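Local coordinates for packaging protein UL32 (Human herpesvirus 8 type M, PDB 6XF9), which assembles into a zinc-binding pentameric ring required for herpesviral packaging and probably directs newly made capsids to nuclear replication compartments, at residues Lys138-Ala142 against Glu143-Gly147; Ser203-Pro206 against Glu207-Ala211; Gln419-Val422 against Phe423-Lys426; Arg443-Thr446 against Ala447-Arg451; Asp455-Pro459 against Ser460-His464. All coordinates share one frame; numbering follows the deposited sequence.

Contact 1: residues Lys138-Ala142 against Glu143-Gly147; sequences KTTAA and EKILG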
loop_
_atom_site.group_PDB
_atom_site.type_symbol
_atom_site.label_atom_id
_atom_site.label_comp_id
_atom_site.label_asym_id
_atom_site.label_seq_id
_atom_site.Cartn_x
_atom_site.Cartn_y
_atom_site.Cartn_z
ATOM N N LYS D 138 -8.042 38.782 17.061
ATOM C CA LYS D 138 -6.853 39.066 16.268
ATOM C C LYS D 138 -7.264 39.792 14.995
ATOM O O LYS D 138 -8.317 39.507 14.418
ATOM C CB LYS D 138 -6.112 37.767 15.919
ATOM C CG LYS D 138 -5.191 37.236 17.012
ATOM C CD LYS D 138 -4.622 35.879 16.614
ATOM C CE LYS D 138 -3.531 36.041 15.559
ATOM N NZ LYS D 138 -2.766 34.792 15.271
ATOM N N THR D 139 -6.475 40.782 14.581
ATOM C CA THR D 139 -6.760 41.442 13.313
ATOM C C THR D 139 -6.165 40.591 12.201
ATOM O O THR D 139 -4.949 40.380 12.159
ATOM C CB THR D 139 -6.204 42.859 13.273
ATOM O OG1 THR D 139 -4.791 42.784 13.208
ATOM C CG2 THR D 139 -6.574 43.586 14.577
ATOM N N THR D 140 -7.020 40.082 11.319
ATOM C CA THR D 140 -6.619 39.173 10.253
ATOM C C THR D 140 -7.055 39.743 8.909
ATOM O O THR D 140 -8.133 40.338 8.796
ATOM C CB THR D 140 -7.240 37.765 10.451
ATOM O OG1 THR D 140 -8.665 37.847 10.309
ATOM C CG2 THR D 140 -6.904 37.181 11.842
ATOM N N ALA D 141 -6.211 39.557 7.894
ATOM C CA ALA D 141 -6.545 40.019 6.558
ATOM C C ALA D 141 -7.696 39.194 5.994
ATOM O O ALA D 141 -7.831 38.003 6.276
ATOM C CB ALA D 141 -5.328 39.932 5.641
ATOM N N ALA D 142 -8.531 39.841 5.180
ATOM C CA ALA D 142 -9.707 39.158 4.660
ATOM C C ALA D 142 -9.312 37.936 3.845
ATOM O O ALA D 142 -9.911 36.865 3.985
ATOM C CB ALA D 142 -10.544 40.128 3.830
ATOM N N GLU D 143 -8.269 38.062 3.028
ATOM C CA GLU D 143 -7.851 36.974 2.149
ATOM C C GLU D 143 -7.351 35.748 2.901
ATOM O O GLU D 143 -7.090 34.726 2.266
ATOM C CB GLU D 143 -6.776 37.482 1.183
ATOM C CG GLU D 143 -5.447 37.796 1.850
ATOM C CD GLU D 143 -5.333 39.280 2.297
ATOM O OE1 GLU D 143 -4.199 39.717 2.626
ATOM O OE2 GLU D 143 -6.368 40.014 2.323
ATOM N N LYS D 144 -7.174 35.820 4.200
ATOM C CA LYS D 144 -6.701 34.678 4.948
ATOM C C LYS D 144 -7.762 33.968 5.737
ATOM O O LYS D 144 -7.497 32.982 6.385
ATOM C CB LYS D 144 -5.670 35.134 5.948
ATOM C CG LYS D 144 -4.400 35.639 5.346
ATOM C CD LYS D 144 -3.472 36.083 6.448
ATOM C CE LYS D 144 -2.162 36.580 5.864
ATOM N NZ LYS D 144 -1.196 37.060 6.897
ATOM N N ILE D 145 -8.981 34.440 5.649
ATOM C CA ILE D 145 -10.034 33.908 6.509
ATOM C C ILE D 145 -10.369 32.476 6.129
ATOM O O ILE D 145 -10.495 31.616 7.007
ATOM C CB ILE D 145 -11.290 34.792 6.470
ATOM C CG1 ILE D 145 -11.130 36.032 7.346
ATOM C CG2 ILE D 145 -12.481 33.995 6.983
ATOM C CD1 ILE D 145 -10.902 35.691 8.830
ATOM N N LEU D 146 -10.551 32.189 4.832
ATOM C CA LEU D 146 -10.951 30.835 4.449
ATOM C C LEU D 146 -9.987 29.788 5.005
ATOM O O LEU D 146 -10.407 28.831 5.665
ATOM C CB LEU D 146 -11.072 30.700 2.926
ATOM C CG LEU D 146 -12.421 31.093 2.288
ATOM C CD1 LEU D 146 -12.497 30.646 0.834
ATOM C CD2 LEU D 146 -13.614 30.571 3.067
ATOM N N GLY D 147 -8.692 29.974 4.777
ATOM C CA GLY D 147 -7.705 29.072 5.354
ATOM C C GLY D 147 -7.855 28.907 6.853
ATOM O O GLY D 147 -7.695 27.802 7.386
#
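The backbone carbonyls of A141 and A142 meet the amides of K144 and I145, and these two bonds turn the incoming loop into the start of helix 145-164. K144 N reaches A141 O at 3.1 Å, and I145 N reaches A142 O, also at 3.1 Å. Each spans three residues, making two overlapping type I turns, and both donors stand above the plane of the carbonyl they use. Alanine suits this curve: its methyl is small enough to lie close to the turning backbone and the E143 carboxylate.

Side-chain contacts are few. The E143 chain leaves with CG between its own N and carbonyl carbon (chi1 69°) and bends again at chi2, which folds the carboxylate back over the loop until OE1 is 3.2 Å from A141 CB. T140 and I145 cross nearly at right angles, with the hydroxyl OG1 of T140 3.4 Å from I145 CD1. I145 is buried and packs on R332 of a neighbouring subunit, while T140 meets N325 there.

Backbone polarity therefore does the holding, and the side chains add one carboxylate against a methyl and one hydroxyl against a terminal methyl: a turn whose shape owes little to charge pairing within it.

Contact 2: residues Ser203-Pro206 against Glu207-Ala211; sequences SGIP and ELARA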
loop_
_atom_site.group_PDB
_atom_site.type_symbol
_atom_site.label_atom_id
_atom_site.label_comp_id
_atom_site.label_asym_id
_atom_site.label_seq_id
_atom_site.Cartn_x
_atom_site.Cartn_y
_atom_site.Cartn_z
ATOM N N SER D 203 12.560 38.175 20.416
ATOM C CA SER D 203 13.126 38.694 21.624
ATOM C C SER D 203 12.134 38.946 22.719
ATOM O O SER D 203 12.387 38.592 23.833
ATOM C CB SER D 203 13.985 39.930 21.367
ATOM O OG SER D 203 13.289 40.946 20.701
ATOM N N GLY D 204 10.991 39.520 22.426
ATOM C CA GLY D 204 10.058 39.789 23.477
ATOM C C GLY D 204 8.787 40.429 23.039
ATOM O O GLY D 204 8.509 40.478 21.892
ATOM N N ILE D 205 8.016 40.903 23.997
ATOM C CA ILE D 205 6.752 41.575 23.729
ATOM C C ILE D 205 6.992 42.891 22.993
ATOM O O ILE D 205 8.127 43.396 22.990
ATOM C CB ILE D 205 5.979 41.768 25.035
ATOM C CG1 ILE D 205 6.770 42.568 26.048
ATOM C CG2 ILE D 205 5.651 40.424 25.653
ATOM C CD1 ILE D 205 5.867 42.927 27.227
ATOM N N PRO D 206 5.972 43.474 22.351
ATOM C CA PRO D 206 6.179 44.713 21.588
ATOM C C PRO D 206 6.804 45.830 22.414
ATOM O O PRO D 206 6.784 45.805 23.646
ATOM C CB PRO D 206 4.754 45.107 21.169
ATOM C CG PRO D 206 3.980 43.901 21.219
ATOM C CD PRO D 206 4.570 43.026 22.281
ATOM N N GLU D 207 7.342 46.857 21.782
ATOM C CA GLU D 207 7.898 47.963 22.552
ATOM C C GLU D 207 6.839 48.662 23.354
ATOM O O GLU D 207 6.998 48.855 24.491
ATOM C CB GLU D 207 8.549 48.984 21.673
ATOM C CG GLU D 207 9.990 49.248 22.014
ATOM C CD GLU D 207 10.212 50.271 23.090
ATOM O OE1 GLU D 207 9.838 51.419 22.916
ATOM O OE2 GLU D 207 10.812 49.941 24.097
ATOM N N LEU D 208 5.706 48.962 22.786
ATOM C CA LEU D 208 4.685 49.615 23.607
ATOM C C LEU D 208 4.397 48.823 24.861
ATOM O O LEU D 208 4.179 49.407 25.932
ATOM C CB LEU D 208 3.368 49.791 22.851
ATOM C CG LEU D 208 3.178 50.849 21.792
ATOM C CD1 LEU D 208 1.933 50.533 21.052
ATOM C CD2 LEU D 208 2.960 52.105 22.574
ATOM N N ALA D 209 4.369 47.492 24.752
ATOM C CA ALA D 209 4.147 46.676 25.936
ATOM C C ALA D 209 5.378 46.678 26.835
ATOM O O ALA D 209 5.252 46.705 28.062
ATOM C CB ALA D 209 3.753 45.260 25.534
ATOM N N ARG D 210 6.575 46.683 26.254
ATOM C CA ARG D 210 7.773 46.743 27.082
ATOM C C ARG D 210 7.785 48.007 27.924
ATOM O O ARG D 210 8.043 47.964 29.134
ATOM C CB ARG D 210 9.019 46.699 26.212
ATOM C CG ARG D 210 10.244 46.260 26.963
ATOM C CD ARG D 210 11.491 46.613 26.186
ATOM N NE ARG D 210 11.476 48.035 25.872
ATOM C CZ ARG D 210 11.621 49.000 26.781
ATOM N NH1 ARG D 210 11.792 48.694 28.061
ATOM N NH2 ARG D 210 11.581 50.275 26.412
ATOM N N ALA D 211 7.518 49.150 27.284
ATOM C CA ALA D 211 7.466 50.428 27.980
ATOM C C ALA D 211 6.429 50.410 29.090
ATOM O O ALA D 211 6.685 50.909 30.191
ATOM C CB ALA D 211 7.155 51.540 26.982
#
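I205 lays its terminal methyl against A209, in the first turn of the helix, with I205 CD1 3.6 Å from A209 CB. Its CG1 branch starts between the backbone N and the carbonyl carbon (chi1 58°) and then runs extended, so CD1 slides past A209 toward the backbone of R210. The small A209 suits the spot, taking the isoleucine tip without pushing the loop off the helix.

P206 follows at the N-cap position. Its ring adds a second, looser contact to the methyl of A209, with P206 CD 4.0 Å from A209 CB, and a residue lacking an N-H costs nothing where no earlier turn needs one. P206 O receives the amide of R210 in the carbonyl plane, N to O 2.8 Å, the first full helical bond. On the outer surface R210 folds back to E207 as a salt bridge: R210 NE lies 2.7 Å from E207 OE2, on its anti lone pair and nearly in the guanidinium plane.

The short helix 207-213 rests on helix 391-402, where L208 packs against K396, L397 and S400. The loop is tied down alongside, G204 O by the hydroxyl of T411, and I205 and P206 both by contact with Y84.

Contact 3: residues Gln419-Val422 against Phe423-Lys426; sequences QTLV and FLFK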
loop_
_atom_site.group_PDB
_atom_site.type_symbol
_atom_site.label_atom_id
_atom_site.label_comp_id
_atom_site.label_asym_id
_atom_site.label_seq_id
_atom_site.Cartn_x
_atom_site.Cartn_y
_atom_site.Cartn_z
ATOM N N GLN D 419 -0.587 25.474 16.787
ATOM C CA GLN D 419 -1.696 25.428 17.740
ATOM C C GLN D 419 -2.653 24.296 17.383
ATOM O O GLN D 419 -3.092 23.540 18.256
ATOM C CB GLN D 419 -2.437 26.768 17.804
ATOM C CG GLN D 419 -3.434 26.842 18.975
ATOM C CD GLN D 419 -4.643 27.775 18.712
ATOM O OE1 GLN D 419 -4.993 28.077 17.567
ATOM N NE2 GLN D 419 -5.286 28.221 19.788
ATOM N N THR D 420 -2.992 24.160 16.097
ATOM C CA THR D 420 -3.961 23.135 15.709
ATOM C C THR D 420 -3.429 21.738 15.985
ATOM O O THR D 420 -4.155 20.884 16.506
ATOM C CB THR D 420 -4.344 23.279 14.241
ATOM O OG1 THR D 420 -4.988 24.545 14.040
ATOM C CG2 THR D 420 -5.298 22.186 13.840
ATOM N N LEU D 421 -2.171 21.479 15.628
ATOM C CA LEU D 421 -1.601 20.165 15.891
ATOM C C LEU D 421 -1.548 19.867 17.381
ATOM O O LEU D 421 -1.770 18.728 17.797
ATOM C CB LEU D 421 -0.209 20.053 15.276
ATOM C CG LEU D 421 -0.259 19.980 13.760
ATOM C CD1 LEU D 421 1.126 20.106 13.223
ATOM C CD2 LEU D 421 -0.882 18.669 13.346
ATOM N N VAL D 422 -1.315 20.873 18.210
ATOM C CA VAL D 422 -1.295 20.615 19.644
ATOM C C VAL D 422 -2.667 20.152 20.118
ATOM O O VAL D 422 -2.776 19.231 20.941
ATOM C CB VAL D 422 -0.815 21.871 20.390
ATOM C CG1 VAL D 422 -1.063 21.738 21.878
ATOM C CG2 VAL D 422 0.656 22.108 20.086
ATOM N N PHE D 423 -3.740 20.760 19.595
ATOM C CA PHE D 423 -5.091 20.350 19.986
ATOM C C PHE D 423 -5.477 18.999 19.409
ATOM O O PHE D 423 -6.257 18.263 20.025
ATOM C CB PHE D 423 -6.100 21.408 19.569
ATOM C CG PHE D 423 -6.226 22.488 20.567
ATOM C CD1 PHE D 423 -6.884 22.254 21.753
ATOM C CD2 PHE D 423 -5.614 23.701 20.373
ATOM C CE1 PHE D 423 -6.970 23.226 22.714
ATOM C CE2 PHE D 423 -5.694 24.681 21.343
ATOM C CZ PHE D 423 -6.377 24.438 22.511
ATOM N N LEU D 424 -5.014 18.690 18.204
ATOM C CA LEU D 424 -5.216 17.355 17.662
ATOM C C LEU D 424 -4.565 16.298 18.556
ATOM O O LEU D 424 -5.210 15.318 18.947
ATOM C CB LEU D 424 -4.679 17.316 16.228
ATOM C CG LEU D 424 -5.743 17.662 15.162
ATOM C CD1 LEU D 424 -6.566 18.900 15.476
ATOM C CD2 LEU D 424 -5.100 17.833 13.802
ATOM N N PHE D 425 -3.313 16.533 18.973
ATOM C CA PHE D 425 -2.600 15.577 19.823
ATOM C C PHE D 425 -3.281 15.407 21.180
ATOM O O PHE D 425 -3.553 14.284 21.612
ATOM C CB PHE D 425 -1.152 16.028 19.995
ATOM C CG PHE D 425 -0.346 15.158 20.919
ATOM C CD1 PHE D 425 0.267 14.009 20.458
ATOM C CD2 PHE D 425 -0.171 15.512 22.241
ATOM C CE1 PHE D 425 1.023 13.218 21.304
ATOM C CE2 PHE D 425 0.584 14.737 23.095
ATOM C CZ PHE D 425 1.183 13.582 22.623
ATOM N N LYS D 426 -3.581 16.505 21.873
ATOM C CA LYS D 426 -4.328 16.365 23.120
ATOM C C LYS D 426 -5.632 15.606 22.894
ATOM O O LYS D 426 -6.169 14.985 23.822
ATOM C CB LYS D 426 -4.592 17.740 23.741
ATOM C CG LYS D 426 -3.328 18.462 24.173
ATOM C CD LYS D 426 -2.402 17.549 24.975
ATOM C CE LYS D 426 -2.754 17.589 26.436
ATOM N NZ LYS D 426 -2.125 16.493 27.204
#
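Q419 and F423 run side by side on one face of helix 416-430, the glutamine chain extended along the rim of the phenyl ring. Q419 CG lies in the ring plane, 3.9 Å from F423 CE2, and the amide beyond it is turned 76° from the ring, with NE2 also close to CE2. CG of Q419 stands opposite its backbone N (chi1 -169°), which points the chain along the helix toward the ring.

One residue along, T420 and L424 pair in the same parallel fashion, T420 CG2 to L424 CD1 at 3.9 Å. L421 and L424 make a looser apolar contact, L421 CD2 to L424 CD2 being 4.3 Å apart.

The backbone runs through four successive helical bonds, from F423, L424, F425 and K426 to Q419, T420, L421 and V422. The straightest is K426 N to V422 O, 3.0 Å long with 178° at the hydrogen.

The buried polar ends are satisfied elsewhere. Q419 OE1 receives K155 NZ while its NE2 donates to V133 O; the T420 hydroxyl bonds E416 O, one turn back. K426 NZ forms a salt bridge with D370 and a hydrogen bond with Q429, which would offset its charge inside the protein.

Packed on several sides by other helices, helix 416-430 belongs to the core of this mainly helical protein: helix 145-164 takes T420, F423 and L424, helix 435-451 takes L421, L424 and F425, and helix 371-379 takes V422 and F425. The segments come near two zinc sites, Q419 about 6 Å from the side chain of C415 and K426 about 7 Å from that of C373.

Contact 4: residues Arg443-Thr446 against Ala447-Arg451; sequences RELT and AQLKR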
loop_
_atom_site.group_PDB
_atom_site.type_symbol
_atom_site.label_atom_id
_atom_site.label_comp_id
_atom_site.label_asym_id
_atom_site.label_seq_id
_atom_site.Cartn_x
_atom_site.Cartn_y
_atom_site.Cartn_z
ATOM N N ARG D 443 3.185 11.982 13.620
ATOM C CA ARG D 443 4.316 12.210 12.717
ATOM C C ARG D 443 4.330 13.646 12.193
ATOM O O ARG D 443 5.404 14.240 12.037
ATOM C CB ARG D 443 4.365 11.136 11.613
ATOM C CG ARG D 443 3.859 11.439 10.221
ATOM C CD ARG D 443 4.216 10.278 9.237
ATOM N NE ARG D 443 3.771 8.958 9.711
ATOM C CZ ARG D 443 4.587 7.980 10.120
ATOM N NH1 ARG D 443 5.908 8.163 10.125
ATOM N NH2 ARG D 443 4.083 6.816 10.538
ATOM N N GLU D 444 3.168 14.222 11.877
ATOM C CA GLU D 444 3.169 15.632 11.461
ATOM C C GLU D 444 3.544 16.555 12.620
ATOM O O GLU D 444 4.209 17.574 12.424
ATOM C CB GLU D 444 1.807 16.021 10.885
ATOM C CG GLU D 444 1.731 17.441 10.342
ATOM C CD GLU D 444 2.707 17.722 9.202
ATOM O OE1 GLU D 444 3.127 16.758 8.528
ATOM O OE2 GLU D 444 3.027 18.916 8.952
ATOM N N LEU D 445 3.090 16.239 13.828
ATOM C CA LEU D 445 3.432 17.055 14.983
ATOM C C LEU D 445 4.915 16.993 15.294
ATOM O O LEU D 445 5.514 17.992 15.704
ATOM C CB LEU D 445 2.614 16.602 16.184
ATOM C CG LEU D 445 3.019 17.197 17.525
ATOM C CD1 LEU D 445 2.999 18.726 17.496
ATOM C CD2 LEU D 445 2.037 16.688 18.532
ATOM N N THR D 446 5.526 15.821 15.167
ATOM C CA THR D 446 6.968 15.748 15.384
ATOM C C THR D 446 7.724 16.586 14.366
ATOM O O THR D 446 8.689 17.274 14.713
ATOM C CB THR D 446 7.432 14.305 15.337
ATOM O OG1 THR D 446 6.680 13.552 16.294
ATOM C CG2 THR D 446 8.876 14.236 15.717
ATOM N N ALA D 447 7.307 16.532 13.096
ATOM C CA ALA D 447 7.968 17.322 12.059
ATOM C C ALA D 447 7.879 18.805 12.367
ATOM O O ALA D 447 8.871 19.531 12.263
ATOM C CB ALA D 447 7.365 17.022 10.690
ATOM N N GLN D 448 6.691 19.284 12.753
ATOM C CA GLN D 448 6.551 20.708 13.043
ATOM C C GLN D 448 7.306 21.099 14.303
ATOM O O GLN D 448 7.936 22.161 14.346
ATOM C CB GLN D 448 5.087 21.059 13.187
ATOM C CG GLN D 448 4.291 20.737 11.967
ATOM C CD GLN D 448 4.484 21.744 10.873
ATOM O OE1 GLN D 448 5.257 22.700 11.008
ATOM N NE2 GLN D 448 3.758 21.553 9.778
ATOM N N LEU D 449 7.293 20.250 15.328
ATOM C CA LEU D 449 8.067 20.563 16.527
ATOM C C LEU D 449 9.522 20.859 16.192
ATOM O O LEU D 449 10.109 21.798 16.737
ATOM C CB LEU D 449 7.977 19.420 17.539
ATOM C CG LEU D 449 6.660 19.401 18.284
ATOM C CD1 LEU D 449 6.739 18.380 19.373
ATOM C CD2 LEU D 449 6.454 20.770 18.860
ATOM N N LYS D 450 10.129 20.066 15.297
ATOM C CA LYS D 450 11.540 20.297 14.966
ATOM C C LYS D 450 11.689 21.554 14.122
ATOM O O LYS D 450 12.628 22.341 14.312
ATOM C CB LYS D 450 12.124 19.085 14.237
ATOM C CG LYS D 450 12.065 17.813 15.086
ATOM C CD LYS D 450 12.730 16.595 14.432
ATOM C CE LYS D 450 12.410 15.288 15.195
ATOM N NZ LYS D 450 12.889 15.240 16.621
ATOM N N ARG D 451 10.760 21.753 13.184
ATOM C CA ARG D 451 10.769 22.919 12.313
ATOM C C ARG D 451 10.623 24.222 13.092
ATOM O O ARG D 451 11.077 25.274 12.629
ATOM C CB ARG D 451 9.656 22.745 11.284
ATOM C CG ARG D 451 9.715 23.680 10.145
ATOM C CD ARG D 451 8.827 23.192 9.041
ATOM N NE ARG D 451 8.423 24.304 8.200
ATOM C CZ ARG D 451 7.218 24.857 8.275
ATOM N NH1 ARG D 451 6.347 24.373 9.168
ATOM N NH2 ARG D 451 6.894 25.888 7.479
#
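E444 and Q448, one turn apart, join carboxylate to amide: Q448 NE2 gives a hydrogen to E444 OE2 at 2.9 Å. The bond is bent, 142° at the hydrogen, and its two flat groups are twisted 68° apart. E444 sets out with CG opposite its backbone N (chi1 -176°) and then kinks at chi2, carrying the carboxylate round to the glutamine. The other end of that amide is used too, though weakly, since Q448 OE1 takes R451 NH1 at 2.7 Å in the guanidinium plane but at a poor angle.

Backbone donors are served by the regular helical ladder, A447, Q448, L449 and K450 bonding R443, E444, L445 and T446, with K450 N to T446 O at 3.2 Å. The T446 hydroxyl turns to I442 O, a common answer for threonine within a helix, while the methyl CG2, on the other branch, lies 3.7 Å from K450 CE. On the buried side L445 CD1 packs on L449 CG at 3.8 Å.

Q448 O also holds ND1 of H452, a ligand of the second zinc site. This suggests a second-shell role, in which the carbonyl would steady the imidazole's rotation, consistent with its other nitrogen binding zinc.

Contact 5: residues Asp455-Pro459 against Ser460-His464; sequences DLAHP and SQTSH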
loop_
_atom_site.group_PDB
_atom_site.type_symbol
_atom_site.label_atom_id
_atom_site.label_comp_id
_atom_site.label_asym_id
_atom_site.label_seq_id
_atom_site.Cartn_x
_atom_site.Cartn_y
_atom_site.Cartn_z
ATOM N N ASP D 455 12.094 21.609 21.551
ATOM C CA ASP D 455 12.761 20.373 21.937
ATOM C C ASP D 455 11.868 19.675 22.938
ATOM O O ASP D 455 11.817 20.046 24.116
ATOM C CB ASP D 455 14.130 20.646 22.535
ATOM C CG ASP D 455 15.161 20.926 21.485
ATOM O OD1 ASP D 455 14.855 20.706 20.287
ATOM O OD2 ASP D 455 16.271 21.388 21.847
ATOM N N LEU D 456 11.161 18.667 22.473
ATOM C CA LEU D 456 10.352 17.872 23.363
ATOM C C LEU D 456 10.751 16.420 23.172
ATOM O O LEU D 456 11.373 16.068 22.173
ATOM C CB LEU D 456 8.861 18.070 23.075
ATOM C CG LEU D 456 8.425 19.537 23.075
ATOM C CD1 LEU D 456 6.965 19.589 22.802
ATOM C CD2 LEU D 456 8.746 20.254 24.359
ATOM N N ALA D 457 10.403 15.575 24.139
ATOM C CA ALA D 457 10.447 14.147 23.888
ATOM C C ALA D 457 9.501 13.816 22.744
ATOM O O ALA D 457 8.632 14.612 22.373
ATOM C CB ALA D 457 10.075 13.355 25.135
ATOM N N HIS D 458 9.684 12.638 22.174
ATOM C CA HIS D 458 8.909 12.272 21.003
ATOM C C HIS D 458 7.441 12.115 21.384
ATOM O O HIS D 458 7.139 11.474 22.395
ATOM C CB HIS D 458 9.442 10.984 20.402
ATOM C CG HIS D 458 8.919 10.719 19.029
ATOM N ND1 HIS D 458 7.738 10.043 18.797
ATOM C CD2 HIS D 458 9.395 11.074 17.816
ATOM C CE1 HIS D 458 7.514 9.990 17.497
ATOM N NE2 HIS D 458 8.501 10.616 16.881
ATOM N N PRO D 459 6.502 12.685 20.617
ATOM C CA PRO D 459 5.091 12.622 21.031
ATOM C C PRO D 459 4.563 11.223 21.252
ATOM O O PRO D 459 3.708 11.045 22.126
ATOM C CB PRO D 459 4.360 13.311 19.877
ATOM C CG PRO D 459 5.348 14.278 19.367
ATOM C CD PRO D 459 6.706 13.644 19.518
ATOM N N SER D 460 5.067 10.209 20.541
ATOM C CA SER D 460 4.593 8.850 20.805
ATOM C C SER D 460 4.993 8.410 22.197
ATOM O O SER D 460 4.199 7.785 22.907
ATOM C CB SER D 460 5.146 7.872 19.768
ATOM O OG SER D 460 6.568 7.884 19.754
ATOM N N GLN D 461 6.221 8.731 22.604
ATOM C CA GLN D 461 6.622 8.493 23.983
ATOM C C GLN D 461 5.705 9.245 24.937
ATOM O O GLN D 461 5.198 8.668 25.904
ATOM C CB GLN D 461 8.092 8.891 24.177
ATOM C CG GLN D 461 8.462 9.065 25.646
ATOM C CD GLN D 461 9.907 9.540 25.887
ATOM O OE1 GLN D 461 10.650 9.834 24.943
ATOM N NE2 GLN D 461 10.290 9.652 27.170
ATOM N N THR D 462 5.430 10.525 24.648
ATOM C CA THR D 462 4.565 11.313 25.526
ATOM C C THR D 462 3.173 10.733 25.598
ATOM O O THR D 462 2.593 10.634 26.681
ATOM C CB THR D 462 4.483 12.762 25.063
ATOM O OG1 THR D 462 5.795 13.318 25.033
ATOM C CG2 THR D 462 3.596 13.577 26.002
ATOM N N SER D 463 2.607 10.355 24.457
ATOM C CA SER D 463 1.261 9.798 24.484
ATOM C C SER D 463 1.208 8.487 25.247
ATOM O O SER D 463 0.204 8.197 25.915
ATOM C CB SER D 463 0.751 9.565 23.074
ATOM O OG SER D 463 -0.507 8.927 23.174
ATOM N N HIS D 464 2.267 7.676 25.164
ATOM C CA HIS D 464 2.279 6.454 25.958
ATOM C C HIS D 464 2.325 6.798 27.445
ATOM O O HIS D 464 1.575 6.224 28.241
ATOM C CB HIS D 464 3.451 5.541 25.561
ATOM C CG HIS D 464 3.208 4.738 24.309
ATOM N ND1 HIS D 464 2.212 3.787 24.206
ATOM C CD2 HIS D 464 3.905 4.676 23.141
ATOM C CE1 HIS D 464 2.261 3.228 23.003
ATOM N NE2 HIS D 464 3.287 3.740 22.342
#
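Two torsions bring H458 and S460 together at the start of helix 459-465. H458 swings its ring out with CG opposite the backbone N (chi1 -166°), and S460 tucks its hydroxyl between its own N and carbonyl carbon (chi1 58°), which sets the ring nitrogen and the hydroxyl beside each other. ND1 of the imidazole lies 2.6 Å from S460 OG in a hydrogen bond that either atom could donate. The same nitrogen accepts S460 N at 3.2 Å, from somewhat out of the ring plane. H458 is therefore an N-cap through its ring, a role its ND1 can fill because it reaches the amide of S460, which has no helical carbonyl one turn earlier to bond.

P459 comes next, and its CD lies over one face of that ring, 3.7 Å above it and toward the rim. A proline fits the first helical turn, where no earlier carbonyl waits for its missing N-H. Its carbonyl accepts S463 N at 2.7 Å, and H458 O accepts T462 N, in the carbonyl plane, at 3.0 Å. The T462 hydroxyl adds only a weak bond to H458 O.

Around this turn, H458 and P459 both rest on T446 of helix 435-451, P459 and S463 on F425 of helix 416-430, and A457 and T462 on C369 of helix 360-369. The outer side belongs to the ring assembly: N150 of a neighbouring subunit accepts H458 N, and T175 and F153 of that subunit lie against H458, S460 and Q461.

Contacts 3, 4 and 5 form one cluster, with centres 11 to 13 Å apart: F425 of contact 3 lies against L445 of contact 4 and P459 of contact 5, while T446 meets H458. Contacts 3 and 5 are buried, contact 3 wholly within the chain and contact 5 partly beneath a neighbouring subunit; contact 4 is half open, with charged groups outward and leucines inward. Contacts 1 and 2, surface helix starts, touch neither the cluster nor each other, though contact 1 comes within about 7 Å of contact 3 at the nearest atoms. Contacts 1, 2 and 5 begin helices by turns, a proline and an imidazole cap respectively. Across subunits, L146 of contact 1 packs on L456.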